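Local coordinates for TnpArep for protein (Escherichia coli, PDB 4ER8), which binds repeated extragenic palindrome (REP) DNA and cleaves and recombines the mosaic elements built from these repeats, at residues P47-H59 with W125-R139. Numbering follows the deposited sequence.
Sequences PFEINAWVVLPEH and WVKQVSDWPFSTFHR. With NI (nickel (II) ion), chain C.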
ATOM      1  N   PRO A  47       3.657  -4.773 -15.765  1.00 58.12           N
ATOM      2  CA  PRO A  47       4.366  -3.567 -15.282  1.00 57.12           C
ATOM      3  C   PRO A  47       3.465  -2.512 -14.622  1.00 55.47           C
ATOM      4  O   PRO A  47       2.331  -2.280 -15.062  1.00 55.40           O
ATOM      5  CB  PRO A  47       5.038  -2.997 -16.559  1.00 57.40           C
ATOM      6  CG  PRO A  47       4.426  -3.738 -17.707  1.00 58.10           C
ATOM      7  CD  PRO A  47       4.021  -5.097 -17.153  1.00 57.94           C
ATOM      8  N   PHE A  48       3.961  -1.907 -13.547  1.00 53.56           N
ATOM      9  CA  PHE A  48       3.352  -0.672 -13.016  1.00 51.59           C
ATOM     10  C   PHE A  48       4.399   0.160 -12.287  1.00 51.03           C
ATOM     11  O   PHE A  48       5.488  -0.333 -12.013  1.00 50.75           O
ATOM     12  CB  PHE A  48       2.139  -0.955 -12.112  1.00 50.54           C
ATOM     13  CG  PHE A  48       2.468  -1.727 -10.858  1.00 47.62           C
ATOM     14  CD1 PHE A  48       2.645  -1.066  -9.655  1.00 45.73           C
ATOM     15  CD2 PHE A  48       2.562  -3.119 -10.883  1.00 42.40           C
ATOM     16  CE1 PHE A  48       2.912  -1.786  -8.491  1.00 46.47           C
ATOM     17  CE2 PHE A  48       2.841  -3.830  -9.759  1.00 42.85           C
ATOM     18  CZ  PHE A  48       3.030  -3.180  -8.545  1.00 44.45           C
ATOM     19  N   GLU A  49       4.058   1.408 -11.973  1.00 50.31           N
ATOM     20  CA  GLU A  49       4.937   2.248 -11.176  1.00 50.18           C
ATOM     21  C   GLU A  49       4.436   2.351  -9.722  1.00 48.75           C
ATOM     22  O   GLU A  49       3.280   2.736  -9.475  1.00 49.01           O
ATOM     23  CB  GLU A  49       5.077   3.635 -11.816  1.00 50.67           C
ATOM     24  CG  GLU A  49       6.511   4.201 -11.761  1.00 54.39           C
ATOM     25  CD  GLU A  49       6.532   5.725 -11.574  1.00 59.57           C
ATOM     26  OE1 GLU A  49       7.485   6.233 -10.914  1.00 61.87           O
ATOM     27  OE2 GLU A  49       5.592   6.410 -12.063  1.00 59.12           O
ATOM     28  N   ILE A  50       5.296   1.963  -8.784  1.00 46.45           N
ATOM     29  CA  ILE A  50       5.051   2.173  -7.376  1.00 44.41           C
ATOM     30  C   ILE A  50       5.373   3.626  -7.021  1.00 44.19           C
ATOM     31  O   ILE A  50       6.536   3.967  -6.780  1.00 43.22           O
ATOM     32  CB  ILE A  50       5.909   1.270  -6.493  1.00 43.77           C
ATOM     33  CG1 ILE A  50       5.652  -0.208  -6.810  1.00 44.34           C
ATOM     34  CG2 ILE A  50       5.622   1.558  -5.022  1.00 43.07           C
ATOM     35  CD1 ILE A  50       6.384  -1.239  -5.873  1.00 41.98           C
ATOM     36  N   ASN A  51       4.340   4.472  -6.978  1.00 43.85           N
ATOM     37  CA  ASN A  51       4.484   5.846  -6.529  1.00 43.78           C
ATOM     38  C   ASN A  51       4.878   5.861  -5.051  1.00 43.77           C
ATOM     39  O   ASN A  51       5.833   6.564  -4.668  1.00 44.74           O
ATOM     40  CB  ASN A  51       3.201   6.618  -6.754  1.00 44.05           C
ATOM     41  CG  ASN A  51       2.952   6.916  -8.208  1.00 45.71           C
ATOM     42  OD1 ASN A  51       3.515   7.844  -8.750  1.00 47.02           O
ATOM     43  ND2 ASN A  51       2.089   6.139  -8.844  1.00 46.77           N
ATOM     44  N   ALA A  52       4.172   5.076  -4.235  1.00 42.53           N
ATOM     45  CA  ALA A  52       4.555   4.902  -2.853  1.00 41.97           C
ATOM     46  C   ALA A  52       3.963   3.649  -2.209  1.00 41.62           C
ATOM     47  O   ALA A  52       2.962   3.122  -2.675  1.00 41.41           O
ATOM     48  CB  ALA A  52       4.204   6.128  -2.044  1.00 41.95           C
ATOM     49  N   TRP A  53       4.579   3.192  -1.120  1.00 40.59           N
ATOM     50  CA  TRP A  53       4.064   2.027  -0.450  1.00 40.70           C
ATOM     51  C   TRP A  53       4.556   1.997   1.004  1.00 40.72           C
ATOM     52  O   TRP A  53       5.716   2.295   1.236  1.00 41.04           O
ATOM     53  CB  TRP A  53       4.558   0.811  -1.229  1.00 40.37           C
ATOM     54  CG  TRP A  53       3.794  -0.458  -1.096  1.00 39.51           C
ATOM     55  CD1 TRP A  53       3.336  -1.041   0.058  1.00 39.41           C
ATOM     56  CD2 TRP A  53       3.470  -1.362  -2.163  1.00 39.04           C
ATOM     57  NE1 TRP A  53       2.707  -2.237  -0.247  1.00 39.93           N
ATOM     58  CE2 TRP A  53       2.801  -2.458  -1.599  1.00 39.30           C
ATOM     59  CE3 TRP A  53       3.686  -1.343  -3.553  1.00 39.42           C
ATOM     60  CZ2 TRP A  53       2.335  -3.525  -2.378  1.00 42.57           C
ATOM     61  CZ3 TRP A  53       3.219  -2.390  -4.322  1.00 38.44           C
ATOM     62  CH2 TRP A  53       2.545  -3.463  -3.744  1.00 40.33           C
ATOM     63  N   VAL A  54       3.674   1.710   1.970  1.00 40.39           N
ATOM     64  CA  VAL A  54       4.104   1.225   3.285  1.00 41.08           C
ATOM     65  C   VAL A  54       3.615  -0.193   3.517  1.00 42.05           C
ATOM     66  O   VAL A  54       2.525  -0.585   3.081  1.00 42.59           O
ATOM     67  CB  VAL A  54       3.467   1.930   4.475  1.00 41.24           C
ATOM     68  CG1 VAL A  54       4.325   2.994   5.002  1.00 42.08           C
ATOM     69  CG2 VAL A  54       2.045   2.367   4.170  1.00 39.88           C
ATOM     70  N   VAL A  55       4.391  -0.929   4.291  1.00 41.93           N
ATOM     71  CA  VAL A  55       3.933  -2.183   4.833  1.00 41.30           C
ATOM     72  C   VAL A  55       3.894  -2.082   6.348  1.00 41.25           C
ATOM     73  O   VAL A  55       4.864  -1.700   6.993  1.00 40.22           O
ATOM     74  CB  VAL A  55       4.895  -3.273   4.489  1.00 41.49           C
ATOM     75  CG1 VAL A  55       4.380  -4.607   5.061  1.00 40.01           C
ATOM     76  CG2 VAL A  55       5.110  -3.304   2.972  1.00 41.57           C
ATOM     77  N   LEU A  56       2.773  -2.448   6.922  1.00 41.40           N
ATOM     78  CA  LEU A  56       2.713  -2.472   8.348  1.00 42.23           C
ATOM     79  C   LEU A  56       2.720  -3.941   8.707  1.00 43.26           C
ATOM     80  O   LEU A  56       2.721  -4.786   7.792  1.00 44.02           O
ATOM     81  CB  LEU A  56       1.518  -1.667   8.863  1.00 42.03           C
ATOM     82  CG  LEU A  56       1.944  -0.211   8.580  1.00 42.39           C
ATOM     83  CD1 LEU A  56       1.190   0.411   7.407  1.00 40.75           C
ATOM     84  CD2 LEU A  56       1.888   0.683   9.802  1.00 40.42           C
ATOM     85  N   PRO A  57       2.790  -4.271  10.009  1.00 43.58           N
ATOM     86  CA  PRO A  57       2.843  -5.696  10.303  1.00 44.15           C
ATOM     87  C   PRO A  57       1.611  -6.401   9.795  1.00 44.45           C
ATOM     88  O   PRO A  57       1.722  -7.524   9.311  1.00 45.21           O
ATOM     89  CB  PRO A  57       2.890  -5.745  11.828  1.00 44.75           C
ATOM     90  CG  PRO A  57       3.325  -4.348  12.250  1.00 44.95           C
ATOM     91  CD  PRO A  57       2.743  -3.444  11.227  1.00 43.41           C
ATOM     92  N   GLU A  58       0.457  -5.737   9.838  1.00 44.21           N
ATOM     93  CA  GLU A  58      -0.811  -6.394   9.452  1.00 44.31           C
ATOM     94  C   GLU A  58      -1.669  -5.756   8.349  1.00 43.32           C
ATOM     95  O   GLU A  58      -2.819  -6.151   8.196  1.00 44.19           O
ATOM     96  CB  GLU A  58      -1.699  -6.623  10.686  1.00 44.57           C
ATOM     97  CG  GLU A  58      -1.749  -5.432  11.651  1.00 47.48           C
ATOM     98  CD  GLU A  58      -2.134  -4.143  10.972  1.00 50.96           C
ATOM     99  OE1 GLU A  58      -1.264  -3.265  10.795  1.00 54.86           O
ATOM    100  OE2 GLU A  58      -3.309  -3.998  10.605  1.00 53.86           O
ATOM    101  N   HIS A  59      -1.140  -4.798   7.589  1.00 41.83           N
ATOM    102  CA  HIS A  59      -1.856  -4.190   6.460  1.00 39.70           C
ATOM    103  C   HIS A  59      -0.895  -3.290   5.728  1.00 39.80           C
ATOM    104  O   HIS A  59       0.215  -3.036   6.209  1.00 40.02           O
ATOM    105  CB  HIS A  59      -3.087  -3.389   6.933  1.00 39.03           C
ATOM    106  CG  HIS A  59      -2.789  -2.030   7.500  1.00 38.25           C
ATOM    107  ND1 HIS A  59      -2.150  -1.839   8.709  1.00 38.35           N
ATOM    108  CD2 HIS A  59      -3.122  -0.790   7.055  1.00 37.14           C
ATOM    109  CE1 HIS A  59      -2.089  -0.539   8.973  1.00 38.37           C
ATOM    110  NE2 HIS A  59      -2.655   0.120   7.973  1.00 34.95           N
ATOM    111  N   TRP A 125       3.265   2.598  15.854  1.00 51.94           N
ATOM    112  CA  TRP A 125       4.500   1.833  15.766  1.00 52.45           C
ATOM    113  C   TRP A 125       5.734   2.664  16.086  1.00 52.50           C
ATOM    114  O   TRP A 125       6.627   2.182  16.766  1.00 52.76           O
ATOM    115  CB  TRP A 125       4.649   1.155  14.397  1.00 52.08           C
ATOM    116  CG  TRP A 125       3.524   0.195  14.116  1.00 54.09           C
ATOM    117  CD1 TRP A 125       2.498   0.367  13.226  1.00 53.86           C
ATOM    118  CD2 TRP A 125       3.281  -1.069  14.765  1.00 54.16           C
ATOM    119  NE1 TRP A 125       1.662  -0.714  13.257  1.00 52.42           N
ATOM    120  CE2 TRP A 125       2.110  -1.611  14.189  1.00 52.53           C
ATOM    121  CE3 TRP A 125       3.947  -1.800  15.769  1.00 53.40           C
ATOM    122  CZ2 TRP A 125       1.566  -2.853  14.596  1.00 53.90           C
ATOM    123  CZ3 TRP A 125       3.407  -3.058  16.169  1.00 54.36           C
ATOM    124  CH2 TRP A 125       2.229  -3.558  15.577  1.00 53.67           C
ATOM    125  N   VAL A 126       5.793   3.900  15.589  1.00 52.50           N
ATOM    126  CA  VAL A 126       6.997   4.737  15.733  1.00 52.14           C
ATOM    127  C   VAL A 126       6.649   6.195  16.034  1.00 52.27           C
ATOM    128  O   VAL A 126       5.535   6.617  15.813  1.00 52.27           O
ATOM    129  CB  VAL A 126       7.928   4.651  14.491  1.00 51.98           C
ATOM    130  CG1 VAL A 126       8.433   3.215  14.269  1.00 51.79           C
ATOM    131  CG2 VAL A 126       7.233   5.181  13.240  1.00 51.82           C
ATOM    132  N   LYS A 127       7.589   6.972  16.555  1.00 53.22           N
ATOM    133  CA  LYS A 127       7.265   8.373  16.840  1.00 54.10           C
ATOM    134  C   LYS A 127       7.723   9.284  15.692  1.00 52.96           C
ATOM    135  O   LYS A 127       7.299  10.433  15.604  1.00 52.21           O
ATOM    136  CB  LYS A 127       7.695   8.831  18.260  1.00 54.66           C
ATOM    137  CG  LYS A 127       8.840   8.018  18.925  1.00 60.06           C
ATOM    138  CD  LYS A 127       8.415   6.620  19.530  1.00 65.85           C
ATOM    139  CE  LYS A 127       9.577   5.527  19.513  1.00 67.98           C
ATOM    140  NZ  LYS A 127      10.053   5.100  18.120  1.00 66.94           N
ATOM    141  N   GLN A 128       8.542   8.722  14.801  1.00 51.95           N
ATOM    142  CA  GLN A 128       9.148   9.450  13.694  1.00 51.38           C
ATOM    143  C   GLN A 128       9.140   8.646  12.397  1.00 50.40           C
ATOM    144  O   GLN A 128       9.580   7.502  12.372  1.00 50.03           O
ATOM    145  CB  GLN A 128      10.572   9.849  14.040  1.00 51.55           C
ATOM    146  CG  GLN A 128      10.667  11.111  14.875  1.00 54.24           C
ATOM    147  CD  GLN A 128      10.636  12.384  14.019  1.00 59.10           C
ATOM    148  OE1 GLN A 128      10.047  13.397  14.430  1.00 61.68           O
ATOM    149  NE2 GLN A 128      11.266  12.341  12.827  1.00 55.71           N
ATOM    150  N   VAL A 129       8.660   9.256  11.312  1.00 49.08           N
ATOM    151  CA  VAL A 129       8.427   8.477  10.103  1.00 47.49           C
ATOM    152  C   VAL A 129       9.689   7.846   9.597  1.00 47.10           C
ATOM    153  O   VAL A 129       9.616   6.843   8.917  1.00 47.71           O
ATOM    154  CB  VAL A 129       7.694   9.233   8.895  1.00 47.47           C
ATOM    155  CG1 VAL A 129       7.004  10.495   9.331  1.00 46.30           C
ATOM    156  CG2 VAL A 129       8.642   9.482   7.731  1.00 43.46           C
ATOM    157  N   SER A 130      10.849   8.408   9.907  1.00 46.50           N
ATOM    158  CA  SER A 130      12.070   7.784   9.390  1.00 46.06           C
ATOM    159  C   SER A 130      12.494   6.567  10.231  1.00 46.28           C
ATOM    160  O   SER A 130      13.371   5.795   9.813  1.00 46.78           O
ATOM    161  CB  SER A 130      13.223   8.791   9.237  1.00 45.45           C
ATOM    162  OG  SER A 130      13.569   9.322  10.504  1.00 43.35           O
ATOM    163  N   ASP A 131      11.883   6.386  11.394  1.00 46.25           N
ATOM    164  CA  ASP A 131      12.150   5.185  12.189  1.00 47.50           C
ATOM    165  C   ASP A 131      11.637   3.919  11.536  1.00 48.27           C
ATOM    166  O   ASP A 131      12.169   2.851  11.818  1.00 49.30           O
ATOM    167  CB  ASP A 131      11.572   5.269  13.613  1.00 47.80           C
ATOM    168  CG  ASP A 131      12.241   6.330  14.452  1.00 47.84           C
ATOM    169  OD1 ASP A 131      13.466   6.565  14.253  1.00 47.80           O
ATOM    170  OD2 ASP A 131      11.532   6.920  15.294  1.00 47.22           O
ATOM    171  N   TRP A 132      10.639   4.029  10.658  1.00 48.39           N
ATOM    172  CA  TRP A 132      10.063   2.851  10.003  1.00 49.20           C
ATOM    173  C   TRP A 132      10.752   2.483   8.698  1.00 49.97           C
ATOM    174  O   TRP A 132      10.683   3.241   7.716  1.00 50.84           O
ATOM    175  CB  TRP A 132       8.565   3.032   9.759  1.00 49.27           C
ATOM    176  CG  TRP A 132       7.825   1.753   9.483  1.00 48.73           C
ATOM    177  CD1 TRP A 132       7.322   1.322   8.271  1.00 48.91           C
ATOM    178  CD2 TRP A 132       7.487   0.739  10.434  1.00 48.33           C
ATOM    179  NE1 TRP A 132       6.696   0.098   8.413  1.00 45.73           N
ATOM    180  CE2 TRP A 132       6.779  -0.286   9.728  1.00 47.83           C
ATOM    181  CE3 TRP A 132       7.718   0.580  11.805  1.00 48.48           C
ATOM    182  CZ2 TRP A 132       6.306  -1.444  10.359  1.00 46.04           C
ATOM    183  CZ3 TRP A 132       7.225  -0.596  12.441  1.00 49.93           C
ATOM    184  CH2 TRP A 132       6.537  -1.578  11.714  1.00 47.36           C
ATOM    185  N   PRO A 133      11.423   1.316   8.685  1.00 50.01           N
ATOM    186  CA  PRO A 133      12.156   0.849   7.507  1.00 49.80           C
ATOM    187  C   PRO A 133      11.297   0.233   6.436  1.00 49.64           C
ATOM    188  O   PRO A 133      11.756   0.055   5.318  1.00 49.18           O
ATOM    189  CB  PRO A 133      13.076  -0.231   8.071  1.00 49.75           C
ATOM    190  CG  PRO A 133      12.423  -0.678   9.343  1.00 49.86           C
ATOM    191  CD  PRO A 133      11.806   0.571   9.901  1.00 49.95           C
ATOM    192  N   PHE A 134      10.063  -0.109   6.775  1.00 50.01           N
ATOM    193  CA  PHE A 134       9.241  -0.913   5.872  1.00 49.64           C
ATOM    194  C   PHE A 134       8.419  -0.048   4.931  1.00 49.61           C
ATOM    195  O   PHE A 134       7.186  -0.126   4.933  1.00 51.08           O
ATOM    196  CB  PHE A 134       8.325  -1.831   6.685  1.00 49.39           C
ATOM    197  CG  PHE A 134       9.062  -2.846   7.495  1.00 49.28           C
ATOM    198  CD1 PHE A 134       9.056  -2.783   8.882  1.00 49.68           C
ATOM    199  CD2 PHE A 134       9.797  -3.856   6.871  1.00 50.90           C
ATOM    200  CE1 PHE A 134       9.767  -3.714   9.660  1.00 49.71           C
ATOM    201  CE2 PHE A 134      10.520  -4.812   7.632  1.00 50.18           C
ATOM    202  CZ  PHE A 134      10.509  -4.731   9.030  1.00 50.09           C
ATOM    203  N   SER A 135       9.077   0.780   4.135  1.00 48.34           N
ATOM    204  CA  SER A 135       8.353   1.623   3.198  1.00 47.81           C
ATOM    205  C   SER A 135       9.263   2.194   2.124  1.00 47.08           C
ATOM    206  O   SER A 135      10.469   2.010   2.184  1.00 47.18           O
ATOM    207  CB  SER A 135       7.714   2.766   3.945  1.00 47.13           C
ATOM    208  OG  SER A 135       8.701   3.678   4.312  1.00 49.31           O
ATOM    209  N   THR A 136       8.683   2.905   1.164  1.00 45.94           N
ATOM    210  CA  THR A 136       9.458   3.576   0.149  1.00 45.61           C
ATOM    211  C   THR A 136       9.922   4.988   0.580  1.00 46.09           C
ATOM    212  O   THR A 136      10.435   5.783  -0.244  1.00 44.86           O
ATOM    213  CB  THR A 136       8.658   3.710  -1.115  1.00 45.59           C
ATOM    214  OG1 THR A 136       7.497   4.518  -0.856  1.00 43.23           O
ATOM    215  CG2 THR A 136       8.265   2.339  -1.592  1.00 45.30           C
ATOM    216  N   PHE A 137       9.734   5.303   1.863  1.00 46.59           N
ATOM    217  CA  PHE A 137      10.117   6.625   2.355  1.00 47.12           C
ATOM    218  C   PHE A 137      11.586   6.888   2.089  1.00 47.50           C
ATOM    219  O   PHE A 137      11.944   7.865   1.451  1.00 47.79           O
ATOM    220  CB  PHE A 137       9.824   6.764   3.827  1.00 46.44           C
ATOM    221  CG  PHE A 137      10.220   8.092   4.393  1.00 46.21           C
ATOM    222  CD1 PHE A 137       9.520   9.259   4.042  1.00 45.72           C
ATOM    223  CD2 PHE A 137      11.254   8.185   5.323  1.00 45.49           C
ATOM    224  CE1 PHE A 137       9.860  10.494   4.600  1.00 41.30           C
ATOM    225  CE2 PHE A 137      11.612   9.416   5.872  1.00 43.49           C
ATOM    226  CZ  PHE A 137      10.910  10.564   5.510  1.00 43.26           C
ATOM    227  N   HIS A 138      12.426   5.992   2.586  1.00 48.67           N
ATOM    228  CA  HIS A 138      13.879   5.969   2.284  1.00 49.37           C
ATOM    229  C   HIS A 138      14.229   5.916   0.786  1.00 49.13           C
ATOM    230  O   HIS A 138      15.078   6.658   0.349  1.00 49.21           O
ATOM    231  CB  HIS A 138      14.527   4.852   3.090  1.00 48.99           C
ATOM    232  CG  HIS A 138      14.105   4.877   4.527  1.00 51.52           C
ATOM    233  ND1 HIS A 138      14.789   5.590   5.495  1.00 51.58           N
ATOM    234  CD2 HIS A 138      13.024   4.340   5.149  1.00 52.87           C
ATOM    235  CE1 HIS A 138      14.171   5.460   6.658  1.00 52.00           C
ATOM    236  NE2 HIS A 138      13.099   4.704   6.476  1.00 52.83           N
ATOM    237  N   ARG A 139      13.562   5.091  -0.015  1.00 49.30           N
ATOM    238  CA  ARG A 139      13.778   5.225  -1.439  1.00 49.93           C
ATOM    239  C   ARG A 139      13.594   6.695  -1.844  1.00 50.96           C
ATOM    240  O   ARG A 139      14.395   7.220  -2.626  1.00 51.84           O
ATOM    241  CB  ARG A 139      12.859   4.330  -2.266  1.00 49.47           C
ATOM    242  CG  ARG A 139      13.086   4.454  -3.763  1.00 49.34           C
ATOM    243  CD  ARG A 139      11.859   4.072  -4.601  1.00 50.89           C
ATOM    244  NE  ARG A 139      10.894   5.175  -4.640  1.00 53.27           N
ATOM    245  CZ  ARG A 139       9.581   5.059  -4.791  1.00 51.34           C
ATOM    246  NH1 ARG A 139       9.015   3.861  -4.905  1.00 52.29           N
ATOM    247  NH2 ARG A 139       8.836   6.153  -4.803  1.00 48.81           N
TER
HETATM  248 NI    NI C 201      -2.936   2.190   7.954  1.00 38.93          NI
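P57 is the main bump at one end: its CG sits over one face of the W125 indole, 3.6 Å from the centroid of the six-membered ring, a CH-pi contact. L56 CD2 lies beside W125 CD1 at 3.5 Å. W132 fills the next hollow, with F134 CD1 over one ring face and L56 CA oblique to it. P57 CD is also oblique, 4.2 Å from W132 CZ2. A chi1 of -162° swings the indole toward V55, and NE1 donates to V55 O (2.9 Å) in the ring plane. With an alanine here, V55 O would probably lose its indole donor and a small gap would open beside P57. Nearby, H59 binds nickel with H61, N119, H123 and E161. The backbones pair around a single bridge, V54 with S135. V55 N donates to F134 O, and T136 N to W53 O. V54 CG1 packs on S135 CB at 3.6 Å. S135 OG accepts from F137 N, an ST turn. T136 OG1 accepts from W53 N at 3.2 Å and also bonds Y117. R139 grips two carbonyls. NH2 meets N51 O at 3.0 Å, near the guanidinium plane; NH1 reaches I50 O at 3.1 Å, tilted and bent (136°). Residues 134-136 thus flank outermost strand 49-55, just before helix 137-142. Strand 59-65 lies on its inner side; V55 touches helix 32-45, and A52 and V54 helix 106-122.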